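Local coordinates for AztD protein (Citrobacter koseri, PDB 6CMK) that acts as a periplasmic zinc chaperone, hands one zinc ion directly to the solute-binding protein AztC and has a beta-propeller fold, at residues V164-H169 with S182-D187; A196-L201 with A241-R246; A210-L215 with L227-G232. All blocks are in the same frame, centred on the assembly; numbering follows the deposited sequence.

In the fold
Contact 1 comes first along the chain of this beta propeller. After strand 160-163 the chain leaves one sheet, and the connection 164-169 meets the end of strand 178-183 in the next sheet, closing a short loop. Contact 2 opens only after that, on strand 195-200 beside 178-183, where I183 packs on A196 and R197. It closes on strand 244-249, an outermost strand of the following sheet. Contact 3 lies wholly within that span: the exit from strand 208-211 joins the hairpin turn after strand 224-228. Contacts 2 and 3 therefore tie the same two sheets together, and they touch through A196, A210, L215, L227 and I245.

Contact 1: residues V164-H169 with S182-D187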
loop_
_atom_site.group_PDB
_atom_site.type_symbol
_atom_site.label_atom_id
_atom_site.label_comp_id
_atom_site.label_asym_id
_atom_site.label_seq_id
_atom_site.Cartn_x
_atom_site.Cartn_y
_atom_site.Cartn_z
ATOM N N VAL B 164 3.152 -16.494 27.834
ATOM C CA VAL B 164 2.120 -15.541 28.217
ATOM C C VAL B 164 1.663 -15.769 29.658
ATOM O O VAL B 164 0.584 -15.324 30.047
ATOM C CB VAL B 164 0.940 -15.578 27.225
ATOM C CG1 VAL B 164 1.425 -15.175 25.843
ATOM C CG2 VAL B 164 0.313 -16.961 27.165
ATOM N N VAL B 165 2.493 -16.478 30.439
ATOM C CA VAL B 165 2.427 -16.593 31.896
ATOM C C VAL B 165 1.443 -17.689 32.290
ATOM O O VAL B 165 1.805 -18.634 33.003
ATOM C CB VAL B 165 2.074 -15.253 32.571
ATOM C CG1 VAL B 165 1.868 -15.454 34.072
ATOM C CG2 VAL B 165 3.185 -14.240 32.356
ATOM N N ALA B 166 0.193 -17.571 31.846
ATOM C CA ALA B 166 -0.800 -18.572 32.177
ATOM C C ALA B 166 -1.807 -18.658 31.041
ATOM O O ALA B 166 -2.135 -17.626 30.434
ATOM C CB ALA B 166 -1.528 -18.263 33.487
ATOM N N PRO B 167 -2.300 -19.854 30.724
ATOM C CA PRO B 167 -3.344 -19.969 29.701
ATOM C C PRO B 167 -4.547 -19.099 30.033
ATOM O O PRO B 167 -5.091 -19.151 31.137
ATOM C CB PRO B 167 -3.699 -21.461 29.728
ATOM C CG PRO B 167 -2.492 -22.128 30.262
ATOM C CD PRO B 167 -1.885 -21.174 31.236
ATOM N N HIS B 168 -4.957 -18.284 29.068
ATOM C CA HIS B 168 -6.174 -17.500 29.215
ATOM C C HIS B 168 -6.678 -17.144 27.829
ATOM O O HIS B 168 -5.996 -17.369 26.826
ATOM C CB HIS B 168 -5.948 -16.247 30.073
ATOM C CG HIS B 168 -4.991 -15.254 29.484
ATOM N ND1 HIS B 168 -3.622 -15.400 29.564
ATOM C CD2 HIS B 168 -5.205 -14.075 28.853
ATOM C CE1 HIS B 168 -3.036 -14.365 28.990
ATOM N NE2 HIS B 168 -3.973 -13.547 28.549
ATOM N N HIS B 169 -7.901 -16.613 27.781
ATOM C CA HIS B 169 -8.467 -16.106 26.533
ATOM C C HIS B 169 -7.899 -14.721 26.304
ATOM O O HIS B 169 -8.414 -13.722 26.809
ATOM C CB HIS B 169 -9.988 -16.056 26.569
ATOM C CG HIS B 169 -10.591 -15.650 25.262
ATOM N ND1 HIS B 169 -10.514 -16.438 24.133
ATOM C CD2 HIS B 169 -11.236 -14.519 24.888
ATOM C CE1 HIS B 169 -11.108 -15.822 23.128
ATOM N NE2 HIS B 169 -11.553 -14.655 23.559
ATOM N N SER B 182 -1.660 -9.907 26.247
ATOM C CA SER B 182 -2.562 -9.680 27.356
ATOM C C SER B 182 -2.024 -10.352 28.612
ATOM O O SER B 182 -1.277 -11.333 28.552
ATOM C CB SER B 182 -3.939 -10.218 27.004
ATOM O OG SER B 182 -3.846 -11.574 26.622
ATOM N N ILE B 183 -2.413 -9.803 29.752
ATOM C CA ILE B 183 -1.941 -10.229 31.068
ATOM C C ILE B 183 -3.050 -11.053 31.709
ATOM O O ILE B 183 -4.172 -10.552 31.839
ATOM C CB ILE B 183 -1.590 -9.015 31.942
ATOM C CG1 ILE B 183 -0.464 -8.193 31.294
ATOM C CG2 ILE B 183 -1.229 -9.450 33.358
ATOM C CD1 ILE B 183 -0.345 -6.800 31.871
ATOM N N PRO B 184 -2.805 -12.297 32.123
ATOM C CA PRO B 184 -3.889 -13.071 32.740
ATOM C C PRO B 184 -4.273 -12.481 34.085
ATOM O O PRO B 184 -3.452 -11.892 34.794
ATOM C CB PRO B 184 -3.285 -14.471 32.903
ATOM C CG PRO B 184 -1.799 -14.223 33.002
ATOM C CD PRO B 184 -1.535 -13.049 32.089
ATOM N N ASN B 185 -5.539 -12.655 34.437
ATOM C CA ASN B 185 -6.008 -12.267 35.754
ATOM C C ASN B 185 -5.245 -13.071 36.798
ATOM O O ASN B 185 -5.265 -14.308 36.745
ATOM C CB ASN B 185 -7.509 -12.510 35.871
ATOM C CG ASN B 185 -8.063 -12.113 37.226
ATOM O OD1 ASN B 185 -7.558 -12.523 38.266
ATOM N ND2 ASN B 185 -9.115 -11.301 37.213
ATOM N N PRO B 186 -4.540 -12.424 37.731
ATOM C CA PRO B 186 -3.623 -13.169 38.609
ATOM C C PRO B 186 -4.319 -14.012 39.659
ATOM O O PRO B 186 -3.650 -14.841 40.291
ATOM C CB PRO B 186 -2.782 -12.061 39.254
ATOM C CG PRO B 186 -3.630 -10.841 39.176
ATOM C CD PRO B 186 -4.387 -10.966 37.878
ATOM N N ASP B 187 -5.623 -13.836 39.871
ATOM C CA ASP B 187 -6.354 -14.604 40.873
ATOM C C ASP B 187 -7.175 -15.736 40.276
ATOM O O ASP B 187 -7.441 -16.727 40.961
ATOM C CB ASP B 187 -7.280 -13.681 41.672
ATOM C CG ASP B 187 -6.533 -12.540 42.333
ATOM O OD1 ASP B 187 -5.468 -12.795 42.934
ATOM O OD2 ASP B 187 -7.004 -11.385 42.239
HETATM O O HOH W 1 1.065 -12.509 29.517
#
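The imidazole of H168 lies against P184 and reaches S182 where the connection 164-169 between two beta-propeller sheets meets the end of strand 178-183. This is the tight part of the contact. The H168 and P184 side chains cross at about a right angle. P184 CA sits 3.9 Å above the imidazole plane, over its centre, and CB covers the same face. The CB bond of H168 points toward 182-187, and CG stands between the backbone N and the carbonyl carbon (chi1 64°).

Both ring nitrogens are engaged. H168 NE2 and S182 OG share a hydrogen bond of 2.8 Å. ND1 of H168 donates to the carbonyl O of A166, also at 2.8 Å. This second bond is nearly straight (168°), and its acceptor lies in the ring plane. Together the two bonds hold the ring's rotation, and W137 adds an edge-to-face contact. The next residue, H169, binds zinc with H126 and H216.

The V165 and A166 end is looser and more exposed to solvent. There P184 CG meets V165 CG1 at 4.0 Å and A166 CB at slightly longer range. Between the buried residues V164 and S182 a water joins the two backbones, donating to V164 O at 2.9 Å and to S182 O at 2.8 Å.

Contact 2: residues A196-L201 with A241-R246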
loop_
_atom_site.group_PDB
_atom_site.type_symbol
_atom_site.label_atom_id
_atom_site.label_comp_id
_atom_site.label_asym_id
_atom_site.label_seq_id
_atom_site.Cartn_x
_atom_site.Cartn_y
_atom_site.Cartn_z
ATOM N N ALA B 196 -2.360 -5.338 29.277
ATOM C CA ALA B 196 -1.444 -5.796 28.244
ATOM C C ALA B 196 -0.049 -5.302 28.580
ATOM O O ALA B 196 0.123 -4.320 29.304
ATOM C CB ALA B 196 -1.847 -5.297 26.853
ATOM N N ARG B 197 0.953 -5.983 28.027
ATOM C CA ARG B 197 2.328 -5.566 28.233
ATOM C C ARG B 197 3.161 -5.844 26.993
ATOM O O ARG B 197 2.855 -6.735 26.195
ATOM C CB ARG B 197 2.965 -6.269 29.438
ATOM C CG ARG B 197 3.076 -7.783 29.317
ATOM C CD ARG B 197 3.962 -8.351 30.428
ATOM N NE ARG B 197 3.414 -8.127 31.762
ATOM C CZ ARG B 197 2.854 -9.060 32.533
ATOM N NH1 ARG B 197 2.751 -10.317 32.126
ATOM N NH2 ARG B 197 2.394 -8.734 33.736
ATOM N N VAL B 198 4.229 -5.074 26.857
ATOM C CA VAL B 198 5.251 -5.337 25.851
ATOM C C VAL B 198 6.168 -6.436 26.370
ATOM O O VAL B 198 6.582 -6.411 27.535
ATOM C CB VAL B 198 6.043 -4.056 25.542
ATOM C CG1 VAL B 198 7.139 -4.337 24.519
ATOM C CG2 VAL B 198 5.113 -2.944 25.051
ATOM N N VAL B 199 6.482 -7.408 25.513
ATOM C CA VAL B 199 7.525 -8.384 25.800
ATOM C C VAL B 199 8.472 -8.440 24.608
ATOM O O VAL B 199 8.078 -8.154 23.473
ATOM C CB VAL B 199 6.953 -9.791 26.112
ATOM C CG1 VAL B 199 6.054 -9.745 27.341
ATOM C CG2 VAL B 199 6.221 -10.370 24.903
ATOM N N ASP B 200 9.737 -8.780 24.867
ATOM C CA ASP B 200 10.616 -9.098 23.752
ATOM C C ASP B 200 10.317 -10.528 23.309
ATOM O O ASP B 200 9.410 -11.184 23.834
ATOM C CB ASP B 200 12.086 -8.856 24.114
ATOM C CG ASP B 200 12.617 -9.806 25.155
ATOM O OD1 ASP B 200 12.047 -10.896 25.342
ATOM O OD2 ASP B 200 13.639 -9.450 25.790
ATOM N N LEU B 201 11.035 -11.024 22.298
ATOM C CA LEU B 201 10.625 -12.301 21.733
ATOM C C LEU B 201 11.184 -13.482 22.509
ATOM O O LEU B 201 10.894 -14.629 22.157
ATOM C CB LEU B 201 11.000 -12.381 20.251
ATOM C CG LEU B 201 10.287 -11.351 19.366
ATOM C CD1 LEU B 201 10.781 -11.455 17.942
ATOM C CD2 LEU B 201 8.765 -11.521 19.407
ATOM N N ALA B 241 11.810 1.645 17.962
ATOM C CA ALA B 241 12.112 1.228 19.319
ATOM C C ALA B 241 11.059 0.202 19.722
ATOM O O ALA B 241 10.374 -0.394 18.882
ATOM C CB ALA B 241 12.154 2.442 20.259
ATOM N N ALA B 242 10.915 -0.024 21.020
ATOM C CA ALA B 242 9.867 -0.906 21.477
ATOM C C ALA B 242 8.512 -0.272 21.181
ATOM O O ALA B 242 8.399 0.954 21.088
ATOM C CB ALA B 242 10.003 -1.182 22.968
ATOM N N PRO B 243 7.472 -1.082 21.000
ATOM C CA PRO B 243 6.129 -0.512 20.840
ATOM C C PRO B 243 5.759 0.333 22.046
ATOM O O PRO B 243 6.270 0.133 23.157
ATOM C CB PRO B 243 5.215 -1.736 20.703
ATOM C CG PRO B 243 6.039 -2.928 20.867
ATOM C CD PRO B 243 7.490 -2.551 20.940
ATOM N N VAL B 244 4.878 1.305 21.807
ATOM C CA VAL B 244 4.396 2.223 22.831
ATOM C C VAL B 244 2.891 2.039 22.982
ATOM O O VAL B 244 2.146 2.117 21.997
ATOM C CB VAL B 244 4.733 3.684 22.485
ATOM C CG1 VAL B 244 4.160 4.629 23.539
ATOM C CG2 VAL B 244 6.240 3.863 22.364
ATOM N N ILE B 245 2.450 1.826 24.221
ATOM C CA ILE B 245 1.039 1.641 24.553
ATOM C C ILE B 245 0.539 2.906 25.238
ATOM O O ILE B 245 1.132 3.363 26.222
ATOM C CB ILE B 245 0.828 0.426 25.477
ATOM C CG1 ILE B 245 1.377 -0.861 24.858
ATOM C CG2 ILE B 245 -0.656 0.264 25.818
ATOM C CD1 ILE B 245 1.426 -2.023 25.847
ATOM N N ARG B 246 -0.568 3.452 24.748
ATOM C CA ARG B 246 -1.249 4.517 25.460
ATOM C C ARG B 246 -2.702 4.117 25.680
ATOM O O ARG B 246 -3.258 3.292 24.954
ATOM C CB ARG B 246 -1.158 5.853 24.710
ATOM C CG ARG B 246 -1.923 5.943 23.401
ATOM C CD ARG B 246 -1.919 7.385 22.904
ATOM N NE ARG B 246 -2.680 7.580 21.669
ATOM C CZ ARG B 246 -3.814 8.275 21.565
ATOM N NH1 ARG B 246 -4.360 8.866 22.621
ATOM N NH2 ARG B 246 -4.407 8.385 20.383
#
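V198 turns its forked end between P243 and I245, where two neighbouring sheets of the beta propeller pack face to face. Strand 196-200 and strand 244-246 run antiparallel at 178°, with their axes 8.2 Å apart. No hydrogen bond links the two segments, so this is packing between sheets and not strand pairing.

The two methyls of V198 divide the work. CG1 is anti to the backbone N (chi1 178°) and meets the P243 ring, with V198 CG1 4.0 Å from P243 CD. The two side chains cross obliquely, and CG1 touches the ring at its CD and CG atoms. CG2 of V198 faces the other way along the strand and lies 3.8 Å from the carbonyl O of P243.

I245 comes from the neighbouring sheet and points toward V198. The two side chains slide past each other in opposite directions. I245 CG1 is anti to its own carbonyl carbon, and CD1 (chi2 169°) comes near the backbone of A196 and R197. L234, on the strand next to I245, touches both A196 and I245. R197 points away from this interface, and its NE forms a salt bridge with D209. P243 is packed further by Y175 and Y178. The closest approach of V198 to I245 is CG2 to CD1, at 3.9 Å.

Contact 3: residues A210-L215 with L227-G232; sequences ALCPGL and LSCETG
C212 overlaps the side chain of C229, and their SG atoms are joined in a disulfide of 2.0 Å. The bond has a chi3 of -75°. It connects the exit of strand 208-211 in one propeller sheet to the hairpin turn that links strands 224-228 and 232-237 in the next. C229 SG stands between the backbone N and the carbonyl carbon, which directs it to C212. Within the turn, C229 N hydrogen-bonds to G232 O.

The backbone beside the disulfide adds a hydrogen bond. E230 N donates to P213 O at 2.8 Å (N-H...O angle 170°). The E230 side chain then runs past P213, and its end reaches G214. Its OE1 approaches P213 CB, and OE2 lies 3.8 Å from G214 CA. G214 has a positive phi of 70°, and the carboxylate occupies the side where a CB would point, so glycine suits both the backbone and the packing.

P213 and T231 meet at about a right angle, with T231 CG2 3.8 Å from P213 CG. T231 OG1 is hydrogen-bonded to H247 NE2, and a water links it to L211 O.

On the buried side, L215 and L227 meet at a slant, CD1 to CD1 at 4.2 Å. L215 CA makes a CA-H...O contact with S228 O at 3.4 Å. The zinc ligand H216 follows directly, and S228 OG hydrogen-bonds to its carbonyl O. The disulfide is consistent with the oxidising periplasm. With the E230-P213 hydrogen bond it gives the two segments one covalent and one hydrogen-bonded tie, next to the chain that leads into H216.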
loop_
_atom_site.group_PDB
_atom_site.type_symbol
_atom_site.label_atom_id
_atom_site.label_comp_id
_atom_site.label_asym_id
_atom_site.label_seq_id
_atom_site.Cartn_x
_atom_site.Cartn_y
_atom_site.Cartn_z
ATOM N N ALA B 210 0.404 -2.100 31.078
ATOM C CA ALA B 210 -0.711 -1.215 30.770
ATOM C C ALA B 210 -1.988 -1.868 31.282
ATOM O O ALA B 210 -2.519 -2.783 30.643
ATOM C CB ALA B 210 -0.790 -0.952 29.270
ATOM N N LEU B 211 -2.492 -1.385 32.418
ATOM C CA LEU B 211 -3.715 -1.937 32.983
ATOM C C LEU B 211 -4.921 -1.530 32.149
ATOM O O LEU B 211 -5.040 -0.383 31.707
ATOM C CB LEU B 211 -3.902 -1.479 34.433
ATOM C CG LEU B 211 -3.490 -2.469 35.526
ATOM C CD1 LEU B 211 -2.027 -2.821 35.415
ATOM C CD2 LEU B 211 -3.777 -1.902 36.903
ATOM N N CYS B 212 -5.818 -2.482 31.940
ATOM C CA CYS B 212 -7.038 -2.290 31.168
ATOM C C CYS B 212 -7.981 -3.416 31.579
ATOM O O CYS B 212 -7.988 -4.485 30.954
ATOM C CB CYS B 212 -6.758 -2.302 29.661
ATOM S SG CYS B 212 -7.831 -1.210 28.651
ATOM N N PRO B 213 -8.761 -3.223 32.640
ATOM C CA PRO B 213 -9.555 -4.334 33.185
ATOM C C PRO B 213 -10.553 -4.880 32.176
ATOM O O PRO B 213 -11.193 -4.129 31.440
ATOM C CB PRO B 213 -10.266 -3.705 34.389
ATOM C CG PRO B 213 -10.173 -2.234 34.196
ATOM C CD PRO B 213 -8.932 -1.982 33.409
ATOM N N GLY B 214 -10.684 -6.202 32.152
ATOM C CA GLY B 214 -11.663 -6.833 31.290
ATOM C C GLY B 214 -11.290 -6.723 29.831
ATOM O O GLY B 214 -12.160 -6.482 28.986
ATOM N N LEU B 215 -10.009 -6.875 29.516
ATOM C CA LEU B 215 -9.547 -6.692 28.145
ATOM C C LEU B 215 -10.114 -7.765 27.226
ATOM O O LEU B 215 -9.991 -8.966 27.496
ATOM C CB LEU B 215 -8.024 -6.718 28.120
ATOM C CG LEU B 215 -7.346 -6.280 26.821
ATOM C CD1 LEU B 215 -5.997 -5.654 27.140
ATOM C CD2 LEU B 215 -7.176 -7.464 25.880
ATOM N N LEU B 227 -6.748 -2.383 21.511
ATOM C CA LEU B 227 -7.300 -3.409 22.386
ATOM C C LEU B 227 -8.328 -2.727 23.277
ATOM O O LEU B 227 -8.043 -1.679 23.861
ATOM C CB LEU B 227 -6.210 -4.075 23.243
ATOM C CG LEU B 227 -4.965 -4.621 22.527
ATOM C CD1 LEU B 227 -3.951 -5.115 23.551
ATOM C CD2 LEU B 227 -5.329 -5.731 21.560
ATOM N N SER B 228 -9.514 -3.308 23.385
ATOM C CA SER B 228 -10.586 -2.684 24.147
ATOM C C SER B 228 -10.762 -3.364 25.498
ATOM O O SER B 228 -10.519 -4.563 25.651
ATOM C CB SER B 228 -11.901 -2.730 23.367
ATOM O OG SER B 228 -12.151 -4.021 22.864
ATOM N N CYS B 229 -11.190 -2.579 26.480
ATOM C CA CYS B 229 -11.449 -3.105 27.811
ATOM C C CYS B 229 -12.548 -2.265 28.459
ATOM O O CYS B 229 -13.233 -1.484 27.791
ATOM C CB CYS B 229 -10.154 -3.127 28.626
ATOM S SG CYS B 229 -9.721 -1.548 29.315
ATOM N N GLU B 230 -12.723 -2.434 29.774
ATOM C CA GLU B 230 -13.825 -1.772 30.471
ATOM C C GLU B 230 -13.620 -0.266 30.624
ATOM O O GLU B 230 -14.606 0.462 30.776
ATOM C CB GLU B 230 -14.029 -2.424 31.843
ATOM C CG GLU B 230 -14.366 -3.905 31.748
ATOM C CD GLU B 230 -14.364 -4.622 33.093
ATOM O OE1 GLU B 230 -13.931 -4.030 34.106
ATOM O OE2 GLU B 230 -14.798 -5.791 33.129
ATOM N N THR B 231 -12.381 0.228 30.577
ATOM C CA THR B 231 -12.123 1.650 30.788
ATOM C C THR B 231 -11.877 2.437 29.505
ATOM O O THR B 231 -11.934 3.669 29.540
ATOM C CB THR B 231 -10.911 1.848 31.707
ATOM O OG1 THR B 231 -9.747 1.245 31.124
ATOM C CG2 THR B 231 -11.172 1.244 33.076
ATOM N N GLY B 232 -11.608 1.776 28.392
ATOM C CA GLY B 232 -11.224 2.493 27.186
ATOM C C GLY B 232 -10.528 1.557 26.214
ATOM O O GLY B 232 -10.750 0.345 26.233
HETATM O O HOH W 2 -7.540 1.196 32.643
#